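Side-chain contacts in adenosine kinase, putative (Trypanosoma brucei, PDB 3OTX), which probably catalyses the magnesium-dependent transfer of a phosphate from ATP to adenosine, making AMP in purine salvage: residues 9-14 / 157-162; 61-66 / 98-103; 66-71 / 110-115; 73-78 / 84-89. The protein carries 1 engineered substitution. One frame throughout, in Å; residues are numbered along the deposited sequence. Where two conformers were deposited one is given.

Contact 1. Residues 9-14 / 157-162; sequences RVYVQC and VRAMDE
Ala159 touches Tyr11 of strand 10-13 with its CB, which lies 4.2 Å from Tyr11 CD1, at the edge of the phenol ring and close to the ring plane. Met160 then extends over the same ring. Its CG approaches Tyr11 CE1 to 3.5 Å. Its CE reaches Tyr11 OH at 3.3 Å. Between them SD stands 5.0 Å from the ring centroid and 25° off the normal, a long Met-aromatic contact. Tyr11 holds its CG anti to the backbone N (chi1 178°), which carries the ring out from the sheet to the helix. Farther along, Glu162 forms a salt bridge to the partly exposed Arg9, its OE2 a very short 2.5 Å from Arg9 NH2 and the carboxylate and guanidinium planes almost perpendicular. Thus the buried Tyr11-Met160 contact gives way to a charged pair at its margin, where helix 154-162 covers one face of the central, mostly parallel sheet of the ribokinase-like alpha/beta fold.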
# COMPACT_ATOMS: atom_id res chain seq x y z
N ARG A 9 -4.77 -11.59 13.29
CA ARG A 9 -5.52 -11.32 12.05
C ARG A 9 -5.37 -9.87 11.59
O ARG A 9 -5.41 -8.91 12.39
CB ARG A 9 -7.00 -11.69 12.26
CG ARG A 9 -7.25 -13.19 12.43
CD ARG A 9 -7.52 -13.84 11.08
NE ARG A 9 -8.70 -13.29 10.41
CZ ARG A 9 -9.27 -13.80 9.32
NH1 ARG A 9 -8.79 -14.90 8.75
NH2 ARG A 9 -10.33 -13.22 8.80
N VAL A 10 -5.18 -9.73 10.28
CA VAL A 10 -4.91 -8.47 9.64
C VAL A 10 -6.06 -8.13 8.70
O VAL A 10 -6.54 -9.00 7.95
CB VAL A 10 -3.56 -8.54 8.86
CG1 VAL A 10 -3.37 -7.28 8.04
CG2 VAL A 10 -2.37 -8.69 9.83
N TYR A 11 -6.50 -6.88 8.77
CA TYR A 11 -7.52 -6.35 7.89
C TYR A 11 -6.86 -5.33 6.99
O TYR A 11 -6.26 -4.38 7.50
CB TYR A 11 -8.58 -5.64 8.75
CG TYR A 11 -9.71 -4.98 7.99
CD1 TYR A 11 -10.95 -5.65 7.87
CD2 TYR A 11 -9.57 -3.70 7.42
CE1 TYR A 11 -12.00 -5.08 7.16
CE2 TYR A 11 -10.64 -3.11 6.70
CZ TYR A 11 -11.84 -3.81 6.58
OH TYR A 11 -12.88 -3.22 5.90
N VAL A 12 -6.98 -5.52 5.68
CA VAL A 12 -6.40 -4.58 4.73
C VAL A 12 -7.50 -4.03 3.84
O VAL A 12 -8.36 -4.78 3.38
CB VAL A 12 -5.40 -5.31 3.79
CG1 VAL A 12 -4.89 -4.39 2.64
CG2 VAL A 12 -4.23 -5.90 4.59
N GLN A 13 -7.47 -2.72 3.57
CA GLN A 13 -8.45 -2.11 2.66
C GLN A 13 -7.72 -1.21 1.69
O GLN A 13 -6.83 -0.41 2.07
CB GLN A 13 -9.52 -1.34 3.47
CG GLN A 13 -10.62 -0.68 2.60
CD GLN A 13 -11.91 -0.39 3.34
OE1 GLN A 13 -12.64 0.57 3.02
NE2 GLN A 13 -12.22 -1.22 4.32
N CYS A 14 -8.11 -1.34 0.41
CA CYS A 14 -7.50 -0.52 -0.64
C CYS A 14 -8.40 -0.65 -1.88
O CYS A 14 -9.59 -1.03 -1.80
CB CYS A 14 -6.06 -1.03 -0.89
SG CYS A 14 -5.02 0.01 -1.94
N VAL A 157 -18.03 -6.42 8.83
CA VAL A 157 -18.00 -6.17 10.29
C VAL A 157 -17.39 -7.37 11.03
O VAL A 157 -16.62 -7.20 11.98
CB VAL A 157 -19.40 -5.80 10.82
CG1 VAL A 157 -19.38 -5.70 12.35
CG2 VAL A 157 -19.86 -4.48 10.20
N ARG A 158 -17.72 -8.57 10.57
CA ARG A 158 -17.13 -9.80 11.11
C ARG A 158 -15.62 -9.76 10.94
O ARG A 158 -14.88 -10.03 11.89
CB ARG A 158 -17.72 -11.02 10.39
CG ARG A 158 -17.01 -12.34 10.70
CD ARG A 158 -17.50 -13.42 9.73
NE ARG A 158 -16.86 -14.72 9.95
CZ ARG A 158 -17.16 -15.83 9.27
NH1 ARG A 158 -18.09 -15.81 8.32
NH2 ARG A 158 -16.53 -16.96 9.54
N ALA A 159 -15.16 -9.39 9.76
CA ALA A 159 -13.71 -9.30 9.54
C ALA A 159 -13.03 -8.26 10.41
O ALA A 159 -11.94 -8.51 10.96
CB ALA A 159 -13.41 -9.02 8.05
N MET A 160 -13.67 -7.11 10.57
CA MET A 160 -13.12 -6.10 11.46
C MET A 160 -13.12 -6.60 12.91
O MET A 160 -12.12 -6.43 13.62
CB MET A 160 -13.89 -4.80 11.36
CG MET A 160 -13.67 -4.05 10.05
SD MET A 160 -14.20 -2.31 10.27
CE MET A 160 -13.74 -1.65 8.66
N ASP A 161 -14.21 -7.23 13.34
CA ASP A 161 -14.28 -7.70 14.74
C ASP A 161 -13.22 -8.73 15.08
O ASP A 161 -12.77 -8.78 16.21
CB ASP A 161 -15.66 -8.26 15.11
CG ASP A 161 -16.71 -7.16 15.23
OD1 ASP A 161 -16.33 -5.99 15.48
OD2 ASP A 161 -17.90 -7.46 15.07
N GLU A 162 -12.81 -9.53 14.08
CA GLU A 162 -11.83 -10.59 14.35
C GLU A 162 -10.36 -10.16 14.15
O GLU A 162 -9.43 -10.87 14.55
CB GLU A 162 -12.17 -11.85 13.53
CG GLU A 162 -11.92 -11.68 12.06
CD GLU A 162 -12.57 -12.74 11.19
OE1 GLU A 162 -13.24 -13.66 11.71
OE2 GLU A 162 -12.42 -12.62 9.96

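Contact 2. Residues 61-66 / 98-103; sequences YVPGGS and GKVLKE. With AP5 (bis(adenosine)-5'-pentaphosphate), chain C.
Pro63 packs against Leu101 and Val100 of helix 96-108 and leads directly into Gly64-Gly65, a pair consistent with the di-glycine hinge of the PfkB (ribokinase) family, where the lid probably hinges on the large domain. Two parts of the pyrrolidine ring are engaged. CB packs on the methyl CD2 of Leu101 at 3.7 Å, while CG meets CG1 of Val100 at 4.1 Å, the proline and valine side chains crossing at about a right angle. The rotation of Leu101 about chi1 (-68°) lets the end of the side chain turn to the strand although its CB does not point there, and CD2 also reaches the backbone, lying 3.9 Å from Gly64 N. On the ligand side Gly64 CA comes within 3.7 Å of the ribose oxygen O3J of the bound bis(adenosine)-5'-pentaphosphate. Gly65, with a positive phi of 92°, occupies the N-cap position before helix 66-76. Its N-H is directed to the ribose: the bond from Gly65 N to O2J is 3.0 Å long, and a weak one goes to O3J. One residue on, Ser66 N donates to the adenine nitrogen N3B at 3.0 Å, with an N-H...N angle of 166°.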
# COMPACT_ATOMS: atom_id res chain seq x y z
N TYR A 61 -0.61 -8.23 -18.01
CA TYR A 61 -1.81 -8.02 -17.22
C TYR A 61 -1.70 -8.85 -15.94
O TYR A 61 -1.74 -10.10 -15.97
CB TYR A 61 -3.04 -8.45 -18.02
CG TYR A 61 -3.25 -7.65 -19.28
CD1 TYR A 61 -2.72 -8.07 -20.50
CD2 TYR A 61 -4.02 -6.49 -19.27
CE1 TYR A 61 -2.92 -7.34 -21.65
CE2 TYR A 61 -4.24 -5.77 -20.44
CZ TYR A 61 -3.69 -6.21 -21.62
OH TYR A 61 -3.90 -5.51 -22.77
N VAL A 62 -1.54 -8.18 -14.81
CA VAL A 62 -1.27 -8.86 -13.55
C VAL A 62 -2.05 -8.20 -12.43
O VAL A 62 -2.17 -6.97 -12.41
CB VAL A 62 0.27 -8.93 -13.24
CG1 VAL A 62 0.96 -7.63 -13.54
CG2 VAL A 62 0.54 -9.38 -11.80
N PRO A 63 -2.58 -8.99 -11.49
CA PRO A 63 -3.25 -8.37 -10.36
C PRO A 63 -2.33 -7.39 -9.65
O PRO A 63 -1.14 -7.68 -9.48
CB PRO A 63 -3.56 -9.53 -9.42
CG PRO A 63 -3.55 -10.76 -10.27
CD PRO A 63 -2.62 -10.48 -11.43
N GLY A 64 -2.88 -6.23 -9.31
CA GLY A 64 -2.14 -5.21 -8.58
C GLY A 64 -3.02 -4.60 -7.52
O GLY A 64 -3.82 -5.31 -6.88
N GLY A 65 -2.85 -3.29 -7.32
CA GLY A 65 -3.49 -2.58 -6.20
C GLY A 65 -2.53 -2.60 -5.02
O GLY A 65 -2.05 -3.64 -4.64
N SER A 66 -2.27 -1.43 -4.46
CA SER A 66 -1.28 -1.32 -3.38
C SER A 66 -1.57 -2.24 -2.21
O SER A 66 -0.74 -3.12 -1.88
CB SER A 66 -1.19 0.13 -2.91
OG SER A 66 -0.30 0.21 -1.83
N GLY A 98 -12.03 -8.32 -12.40
CA GLY A 98 -12.49 -8.56 -11.02
C GLY A 98 -12.35 -10.02 -10.63
O GLY A 98 -11.86 -10.32 -9.54
N LYS A 99 -12.75 -10.91 -11.54
CA LYS A 99 -12.67 -12.35 -11.25
C LYS A 99 -11.21 -12.75 -11.04
O LYS A 99 -10.91 -13.55 -10.14
CB LYS A 99 -13.28 -13.18 -12.34
CG LYS A 99 -14.81 -13.06 -12.43
CD LYS A 99 -15.29 -13.76 -13.75
CE LYS A 99 -16.78 -13.50 -14.02
NZ LYS A 99 -17.65 -14.12 -12.98
N VAL A 100 -10.32 -12.24 -11.88
CA VAL A 100 -8.88 -12.54 -11.75
C VAL A 100 -8.27 -11.98 -10.46
O VAL A 100 -7.50 -12.69 -9.80
CB VAL A 100 -8.07 -12.06 -12.99
CG1 VAL A 100 -6.57 -12.06 -12.70
CG2 VAL A 100 -8.42 -12.94 -14.20
N LEU A 101 -8.62 -10.76 -10.07
CA LEU A 101 -8.08 -10.18 -8.85
C LEU A 101 -8.55 -11.01 -7.67
O LEU A 101 -7.77 -11.34 -6.75
CB LEU A 101 -8.56 -8.74 -8.68
CG LEU A 101 -8.02 -7.72 -9.69
CD1 LEU A 101 -8.82 -6.44 -9.61
CD2 LEU A 101 -6.56 -7.42 -9.36
N LYS A 102 -9.82 -11.35 -7.67
CA LYS A 102 -10.35 -12.17 -6.55
C LYS A 102 -9.72 -13.55 -6.51
O LYS A 102 -9.37 -14.06 -5.43
CB LYS A 102 -11.87 -12.25 -6.67
CG LYS A 102 -12.59 -13.03 -5.57
CD LYS A 102 -14.08 -12.66 -5.59
CE LYS A 102 -14.70 -12.95 -4.24
NZ LYS A 102 -14.97 -14.41 -4.04
N GLU A 103 -9.57 -14.18 -7.68
CA GLU A 103 -9.04 -15.53 -7.75
C GLU A 103 -7.60 -15.62 -7.29
O GLU A 103 -7.24 -16.53 -6.54
CB GLU A 103 -9.21 -16.13 -9.16
CG GLU A 103 -8.72 -17.57 -9.14
CD GLU A 103 -8.92 -18.31 -10.42
OE1 GLU A 103 -8.28 -19.38 -10.57
OE2 GLU A 103 -9.71 -17.86 -11.29
PA AP5 C . 11.83 2.13 -1.41
O1A AP5 C . 12.49 2.49 -2.74
O2A AP5 C . 12.09 3.13 -0.30
O3A AP5 C . 10.23 1.96 -1.51
PB AP5 C . 9.22 2.85 -2.39
O1B AP5 C . 9.81 4.16 -2.81
O2B AP5 C . 7.93 2.88 -1.66
O3B AP5 C . 9.12 1.89 -3.66
PG AP5 C . 8.65 2.11 -5.17
O1G AP5 C . 9.33 1.06 -5.99
O2G AP5 C . 9.01 3.47 -5.74
O3G AP5 C . 7.14 1.78 -5.03
PD AP5 C . 5.97 1.79 -6.14
O1D AP5 C . 6.43 2.18 -7.53
O2D AP5 C . 4.84 2.56 -5.51
O3D AP5 C . 5.63 0.22 -6.22
PE AP5 C . 4.61 -0.59 -5.26
O1E AP5 C . 4.75 -0.09 -3.85
O2E AP5 C . 4.78 -2.09 -5.51
O5F AP5 C . 12.29 0.64 -1.04
C5F AP5 C . 11.71 -0.06 0.07
C4F AP5 C . 12.66 -1.13 0.53
O4F AP5 C . 13.02 -1.98 -0.57
C3F AP5 C . 14.02 -0.61 1.02
O3F AP5 C . 13.94 -0.29 2.38
C2F AP5 C . 14.95 -1.74 0.69
O2F AP5 C . 14.87 -2.73 1.68
C1F AP5 C . 14.35 -2.32 -0.60
N9A AP5 C . 14.93 -1.74 -1.84
C8A AP5 C . 14.31 -0.86 -2.73
N7A AP5 C . 15.18 -0.60 -3.74
C5A AP5 C . 16.32 -1.30 -3.52
C6A AP5 C . 17.49 -1.45 -4.22
N6A AP5 C . 17.66 -0.91 -5.43
N1A AP5 C . 18.47 -2.27 -3.72
C2A AP5 C . 18.30 -2.97 -2.54
N3A AP5 C . 17.11 -2.82 -1.85
C4A AP5 C . 16.14 -2.03 -2.34
O5J AP5 C . 3.15 -0.12 -5.79
C5J AP5 C . 2.76 -0.40 -7.12
C4J AP5 C . 1.26 -0.61 -7.04
O4J AP5 C . 0.58 0.63 -6.81
C3J AP5 C . 0.64 -1.11 -8.35
O3J AP5 C . 0.34 -2.50 -8.19
C2J AP5 C . -0.61 -0.24 -8.55
O2J AP5 C . -1.78 -0.98 -8.87
C1J AP5 C . -0.75 0.42 -7.20
N9B AP5 C . -1.50 1.69 -7.24
C8B AP5 C . -1.17 2.78 -7.98
N7B AP5 C . -2.13 3.72 -7.77
C5B AP5 C . -3.06 3.21 -6.90
C6B AP5 C . -4.23 3.74 -6.34
N6B AP5 C . -4.73 4.94 -6.66
N1B AP5 C . -4.92 2.91 -5.51
C2B AP5 C . -4.50 1.66 -5.12
N3B AP5 C . -3.37 1.12 -5.71
C4B AP5 C . -2.65 1.92 -6.56

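Contact 3. Residues 66-71 / 110-115; sequences SGLNVA and IVMAVE. With AP5 (bis(adenosine)-5'-pentaphosphate), chain C.
Leu68 and Met112 meet through their ends: the methyl CD1 of the leucine rests 4.0 Å from CE of the methionine, and SD lies equally near to it. The two side chains cross at about a right angle. Met112 reaches this place by folding on itself, with bends at chi2 (-68°) and chi3 (-85°) that turn its thioether toward the helix. About one helical turn beyond Leu68, Ile110 points its CD1 at Ala71, 4.0 Å from CB and 3.9 Å from the carbonyl carbon, so that the small alanine lets the isoleucine tip approach the helix backbone. All four residues are buried, and no hydrogen bond joins the segments.

The next shell is polar and faces the ligand and Asp301. Asn69 points away from strand 111-116, and its ND2 donates to the ribose oxygen O3J at 3.0 Å with an angle of 144°. The same amide nitrogen bonds Asp301 OD2, and Ser66 OG is tied to OD1 of that carboxylate, which is predicted to be the proton acceptor. One helix thus turns apolar residues to the sheet and polar ones to the nucleoside.

Around the apolar cluster, Tyr88 of strand 86-89 touches Leu68, Ile110 and Met112, and Ala105 of helix 96-108 touches the same three, so the contact fills the wedge between helices 66-76 and 96-108 on the sheet.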
# COMPACT_ATOMS: atom_id res chain seq x y z
N SER A 66 -2.27 -1.43 -4.46
CA SER A 66 -1.28 -1.32 -3.38
C SER A 66 -1.57 -2.24 -2.21
O SER A 66 -0.74 -3.12 -1.88
CB SER A 66 -1.19 0.13 -2.91
OG SER A 66 -0.30 0.21 -1.83
N GLY A 67 -2.75 -2.10 -1.61
CA GLY A 67 -3.08 -2.94 -0.46
C GLY A 67 -3.20 -4.41 -0.83
O GLY A 67 -2.92 -5.27 -0.02
N LEU A 68 -3.64 -4.73 -2.05
CA LEU A 68 -3.75 -6.14 -2.39
C LEU A 68 -2.34 -6.74 -2.53
O LEU A 68 -2.08 -7.87 -2.08
CB LEU A 68 -4.59 -6.29 -3.67
CG LEU A 68 -4.92 -7.72 -4.05
CD1 LEU A 68 -5.68 -8.40 -2.88
CD2 LEU A 68 -5.81 -7.69 -5.31
N ASN A 69 -1.41 -5.99 -3.11
CA ASN A 69 -0.00 -6.39 -3.10
C ASN A 69 0.52 -6.66 -1.67
O ASN A 69 1.17 -7.68 -1.42
CB ASN A 69 0.86 -5.30 -3.71
CG ASN A 69 0.67 -5.15 -5.20
OD1 ASN A 69 0.21 -6.07 -5.92
ND2 ASN A 69 1.08 -4.00 -5.70
N VAL A 70 0.21 -5.73 -0.77
CA VAL A 70 0.66 -5.82 0.63
C VAL A 70 0.09 -7.09 1.24
O VAL A 70 0.81 -7.87 1.89
CB VAL A 70 0.25 -4.59 1.46
CG1 VAL A 70 0.52 -4.83 2.95
CG2 VAL A 70 1.02 -3.35 1.00
N ALA A 71 -1.21 -7.31 1.01
CA ALA A 71 -1.88 -8.47 1.58
C ALA A 71 -1.26 -9.76 1.05
O ALA A 71 -1.06 -10.72 1.80
CB ALA A 71 -3.36 -8.44 1.21
N ILE A 110 -5.95 -15.35 0.89
CA ILE A 110 -6.55 -14.12 1.38
C ILE A 110 -8.06 -14.27 1.39
O ILE A 110 -8.64 -14.80 0.44
CB ILE A 110 -6.13 -12.91 0.51
CG1 ILE A 110 -4.60 -12.73 0.64
CG2 ILE A 110 -6.88 -11.61 0.91
CD1 ILE A 110 -4.03 -12.04 -0.47
N VAL A 111 -8.70 -13.83 2.48
CA VAL A 111 -10.15 -13.76 2.48
C VAL A 111 -10.53 -12.45 1.79
O VAL A 111 -10.12 -11.37 2.20
CB VAL A 111 -10.72 -13.81 3.91
CG1 VAL A 111 -12.26 -13.69 3.86
CG2 VAL A 111 -10.27 -15.10 4.58
N MET A 112 -11.28 -12.56 0.70
CA MET A 112 -11.61 -11.40 -0.12
C MET A 112 -13.03 -10.94 0.15
O MET A 112 -13.99 -11.40 -0.46
CB MET A 112 -11.42 -11.75 -1.62
CG MET A 112 -9.96 -11.87 -2.00
SD MET A 112 -9.07 -10.30 -1.94
CE MET A 112 -9.41 -9.58 -3.57
N ALA A 113 -13.16 -10.07 1.17
CA ALA A 113 -14.46 -9.55 1.57
C ALA A 113 -14.81 -8.35 0.69
O ALA A 113 -15.00 -7.22 1.17
CB ALA A 113 -14.44 -9.20 3.06
N VAL A 114 -14.87 -8.60 -0.62
CA VAL A 114 -15.05 -7.51 -1.62
C VAL A 114 -16.51 -7.29 -1.97
O VAL A 114 -17.34 -8.21 -1.87
CB VAL A 114 -14.22 -7.80 -2.92
CG1 VAL A 114 -12.71 -7.74 -2.59
CG2 VAL A 114 -14.61 -9.15 -3.55
N GLU A 115 -16.78 -6.03 -2.29
CA GLU A 115 -18.06 -5.62 -2.81
C GLU A 115 -18.07 -5.85 -4.31
O GLU A 115 -17.03 -5.71 -4.92
CB GLU A 115 -18.26 -4.12 -2.53
CG GLU A 115 -19.64 -3.60 -2.92
CD GLU A 115 -19.92 -2.21 -2.41
OE1 GLU A 115 -18.97 -1.52 -2.00
OE2 GLU A 115 -21.12 -1.79 -2.47
PA AP5 C . 11.83 2.13 -1.41
O1A AP5 C . 12.49 2.49 -2.74
O2A AP5 C . 12.09 3.13 -0.30
O3A AP5 C . 10.23 1.96 -1.51
PB AP5 C . 9.22 2.85 -2.39
O1B AP5 C . 9.81 4.16 -2.81
O2B AP5 C . 7.93 2.88 -1.66
O3B AP5 C . 9.12 1.89 -3.66
PG AP5 C . 8.65 2.11 -5.17
O1G AP5 C . 9.33 1.06 -5.99
O2G AP5 C . 9.01 3.47 -5.74
O3G AP5 C . 7.14 1.78 -5.03
PD AP5 C . 5.97 1.79 -6.14
O1D AP5 C . 6.43 2.18 -7.53
O2D AP5 C . 4.84 2.56 -5.51
O3D AP5 C . 5.63 0.22 -6.22
PE AP5 C . 4.61 -0.59 -5.26
O1E AP5 C . 4.75 -0.09 -3.85
O2E AP5 C . 4.78 -2.09 -5.51
O5F AP5 C . 12.29 0.64 -1.04
C5F AP5 C . 11.71 -0.06 0.07
C4F AP5 C . 12.66 -1.13 0.53
O4F AP5 C . 13.02 -1.98 -0.57
C3F AP5 C . 14.02 -0.61 1.02
O3F AP5 C . 13.94 -0.29 2.38
C2F AP5 C . 14.95 -1.74 0.69
O2F AP5 C . 14.87 -2.73 1.68
C1F AP5 C . 14.35 -2.32 -0.60
N9A AP5 C . 14.93 -1.74 -1.84
C8A AP5 C . 14.31 -0.86 -2.73
N7A AP5 C . 15.18 -0.60 -3.74
C5A AP5 C . 16.32 -1.30 -3.52
C6A AP5 C . 17.49 -1.45 -4.22
N6A AP5 C . 17.66 -0.91 -5.43
N1A AP5 C . 18.47 -2.27 -3.72
C2A AP5 C . 18.30 -2.97 -2.54
N3A AP5 C . 17.11 -2.82 -1.85
C4A AP5 C . 16.14 -2.03 -2.34
O5J AP5 C . 3.15 -0.12 -5.79
C5J AP5 C . 2.76 -0.40 -7.12
C4J AP5 C . 1.26 -0.61 -7.04
O4J AP5 C . 0.58 0.63 -6.81
C3J AP5 C . 0.64 -1.11 -8.35
O3J AP5 C . 0.34 -2.50 -8.19
C2J AP5 C . -0.61 -0.24 -8.55
O2J AP5 C . -1.78 -0.98 -8.87
C1J AP5 C . -0.75 0.42 -7.20
N9B AP5 C . -1.50 1.69 -7.24
C8B AP5 C . -1.17 2.78 -7.98
N7B AP5 C . -2.13 3.72 -7.77
C5B AP5 C . -3.06 3.21 -6.90
C6B AP5 C . -4.23 3.74 -6.34
N6B AP5 C . -4.73 4.94 -6.66
N1B AP5 C . -4.92 2.91 -5.51
C2B AP5 C . -4.50 1.66 -5.12
N3B AP5 C . -3.37 1.12 -5.71
C4B AP5 C . -2.65 1.92 -6.56

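Contact 4. Residues 73-78 / 84-89; sequences VAQWMQ and KFVTYV
Phe85 meets Ala74, Gln75 and Gln78 mainly through the CD2-CE2 side of its ring, and this is the tight part of the contact. Phe85 CE2 lies 3.5 Å from the carbonyl oxygen Ala74 O, which sits at the ring edge and in the ring plane, and the same carbon is 3.5 Å from Gln78 CG. Ala74 CB adds an apolar touch at 4.0 Å from CE2. With chi1 near 180° the Phe85 ring is swung to the helix, while CG2 of the following Val86 covers one face near the rim. Gln78 brings CB and CG obliquely against CD2 and CE2 but turns its amide elsewhere, where NE2 is held by Ser309 O. Gln75, bent at chi2 (67°), runs past Phe85 in the opposite sense, its amide plane steeply inclined to the ring, and its OE1 packs closely on Phe85 CB at 3.5 Å.

Toward Val86 the fit relaxes. The hydrogen bond that Gln75 OE1 accepts from Val86 N is weak at 3.4 Å, although fairly straight at 157°. Ala74 CB and Val86 CG2 are 4.3 Å apart. At the solvent side, the exposed Lys84 leads its chain away from the helix.

The helix returns the chain to strand 86-89, parallel neighbour of strand 10-13, completing a beta-alpha-beta crossover of the Rossmann-like ribokinase fold, with an excursion through the lid strands between strand 10-13 and the helix.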
# COMPACT_ATOMS: atom_id res chain seq x y z
N VAL A 73 1.82 -10.23 -0.16
CA VAL A 73 3.18 -10.42 0.37
C VAL A 73 3.10 -10.88 1.83
O VAL A 73 3.79 -11.85 2.19
CB VAL A 73 4.00 -9.15 0.25
CG1 VAL A 73 5.35 -9.32 1.00
CG2 VAL A 73 4.25 -8.86 -1.25
N ALA A 74 2.22 -10.26 2.62
CA ALA A 74 2.04 -10.71 4.04
C ALA A 74 1.60 -12.16 4.13
O ALA A 74 2.18 -12.95 4.88
CB ALA A 74 1.06 -9.77 4.78
N GLN A 75 0.64 -12.54 3.28
CA GLN A 75 0.15 -13.92 3.32
C GLN A 75 1.24 -14.91 2.89
O GLN A 75 1.36 -16.01 3.42
CB GLN A 75 -1.12 -14.03 2.44
CG GLN A 75 -1.90 -15.37 2.57
CD GLN A 75 -2.53 -15.55 3.93
OE1 GLN A 75 -3.35 -14.72 4.40
NE2 GLN A 75 -2.06 -16.58 4.64
N TRP A 76 2.05 -14.52 1.90
CA TRP A 76 3.14 -15.36 1.40
C TRP A 76 4.13 -15.68 2.52
O TRP A 76 4.75 -16.74 2.54
CB TRP A 76 3.90 -14.63 0.26
CG TRP A 76 5.11 -15.34 -0.29
CD1 TRP A 76 5.12 -16.46 -1.05
CD2 TRP A 76 6.47 -14.91 -0.19
NE1 TRP A 76 6.41 -16.80 -1.40
CE2 TRP A 76 7.26 -15.85 -0.87
CE3 TRP A 76 7.09 -13.81 0.43
CZ2 TRP A 76 8.65 -15.74 -0.95
CZ3 TRP A 76 8.48 -13.71 0.36
CH2 TRP A 76 9.24 -14.66 -0.34
N MET A 77 4.25 -14.75 3.46
CA MET A 77 5.15 -14.96 4.60
C MET A 77 4.55 -15.77 5.73
O MET A 77 5.25 -16.09 6.70
CB MET A 77 5.56 -13.61 5.18
CG MET A 77 6.55 -12.82 4.34
SD MET A 77 8.14 -13.62 4.12
CE MET A 77 8.84 -13.49 5.77
N GLN A 78 3.25 -16.07 5.63
CA GLN A 78 2.55 -16.84 6.66
C GLN A 78 1.75 -17.97 6.01
O GLN A 78 0.54 -18.04 6.15
CB GLN A 78 1.64 -15.90 7.49
CG GLN A 78 2.39 -14.85 8.35
CD GLN A 78 3.22 -15.46 9.47
OE1 GLN A 78 3.08 -16.63 9.78
NE2 GLN A 78 4.12 -14.67 10.06
N LYS A 84 -6.73 -17.77 7.24
CA LYS A 84 -6.75 -17.52 8.67
C LYS A 84 -5.91 -16.33 9.07
O LYS A 84 -5.55 -16.22 10.25
CB LYS A 84 -6.22 -18.73 9.46
CG LYS A 84 -6.93 -20.06 9.23
CD LYS A 84 -6.25 -21.12 10.10
CE LYS A 84 -6.66 -22.52 9.69
NZ LYS A 84 -5.68 -23.51 10.21
N PHE A 85 -5.58 -15.46 8.13
CA PHE A 85 -4.64 -14.39 8.44
C PHE A 85 -5.12 -13.03 7.94
O PHE A 85 -5.55 -12.20 8.74
CB PHE A 85 -3.23 -14.77 7.94
CG PHE A 85 -2.18 -13.73 8.17
CD1 PHE A 85 -2.19 -12.92 9.29
CD2 PHE A 85 -1.17 -13.57 7.23
CE1 PHE A 85 -1.19 -11.92 9.45
CE2 PHE A 85 -0.16 -12.58 7.40
CZ PHE A 85 -0.16 -11.78 8.51
N VAL A 86 -5.10 -12.80 6.63
CA VAL A 86 -5.48 -11.52 6.07
C VAL A 86 -6.87 -11.53 5.44
O VAL A 86 -7.24 -12.47 4.74
CB VAL A 86 -4.46 -11.07 4.97
CG1 VAL A 86 -4.91 -9.73 4.31
CG2 VAL A 86 -3.03 -10.99 5.49
N THR A 87 -7.65 -10.50 5.76
CA THR A 87 -8.90 -10.24 5.04
C THR A 87 -8.71 -8.93 4.30
O THR A 87 -8.17 -7.99 4.86
CB THR A 87 -10.08 -10.08 6.01
OG1 THR A 87 -10.27 -11.30 6.69
CG2 THR A 87 -11.34 -9.73 5.26
N TYR A 88 -9.08 -8.90 3.03
CA TYR A 88 -8.95 -7.71 2.18
C TYR A 88 -10.34 -7.22 1.82
O TYR A 88 -11.23 -8.02 1.47
CB TYR A 88 -8.20 -8.08 0.89
CG TYR A 88 -8.08 -6.96 -0.09
CD1 TYR A 88 -6.97 -6.12 -0.07
CD2 TYR A 88 -9.06 -6.76 -1.07
CE1 TYR A 88 -6.85 -5.04 -1.00
CE2 TYR A 88 -8.95 -5.71 -1.99
CZ TYR A 88 -7.85 -4.86 -1.96
OH TYR A 88 -7.74 -3.83 -2.88
N VAL A 89 -10.51 -5.91 1.91
CA VAL A 89 -11.76 -5.25 1.52
C VAL A 89 -11.50 -4.23 0.41
O VAL A 89 -10.59 -3.39 0.52
CB VAL A 89 -12.47 -4.60 2.75
CG1 VAL A 89 -13.67 -3.72 2.37
CG2 VAL A 89 -12.97 -5.70 3.66

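Together the four contacts illustrate how chemistry follows place in an alpha/beta kinase. Contacts 1, 3 and 4 are buried and share the large sheet, in which strands 10-13, 86-89 and 111-116 lie side by side; contact 2 is only partly buried and engages the smaller lid sheet. Contacts 3 and 4 use successive parts of helix 66-76, which reaches Val12 of strand 10-13, whereas contact 1 packs another helix against Tyr11 of that strand. Purely apolar tips carry contact 3, contact 4 adds a weak amide bond, and contact 1 a salt bridge. Contacts 2 and 3 meet at Ser66 and both reach the ligand, chiefly through backbone in contact 2.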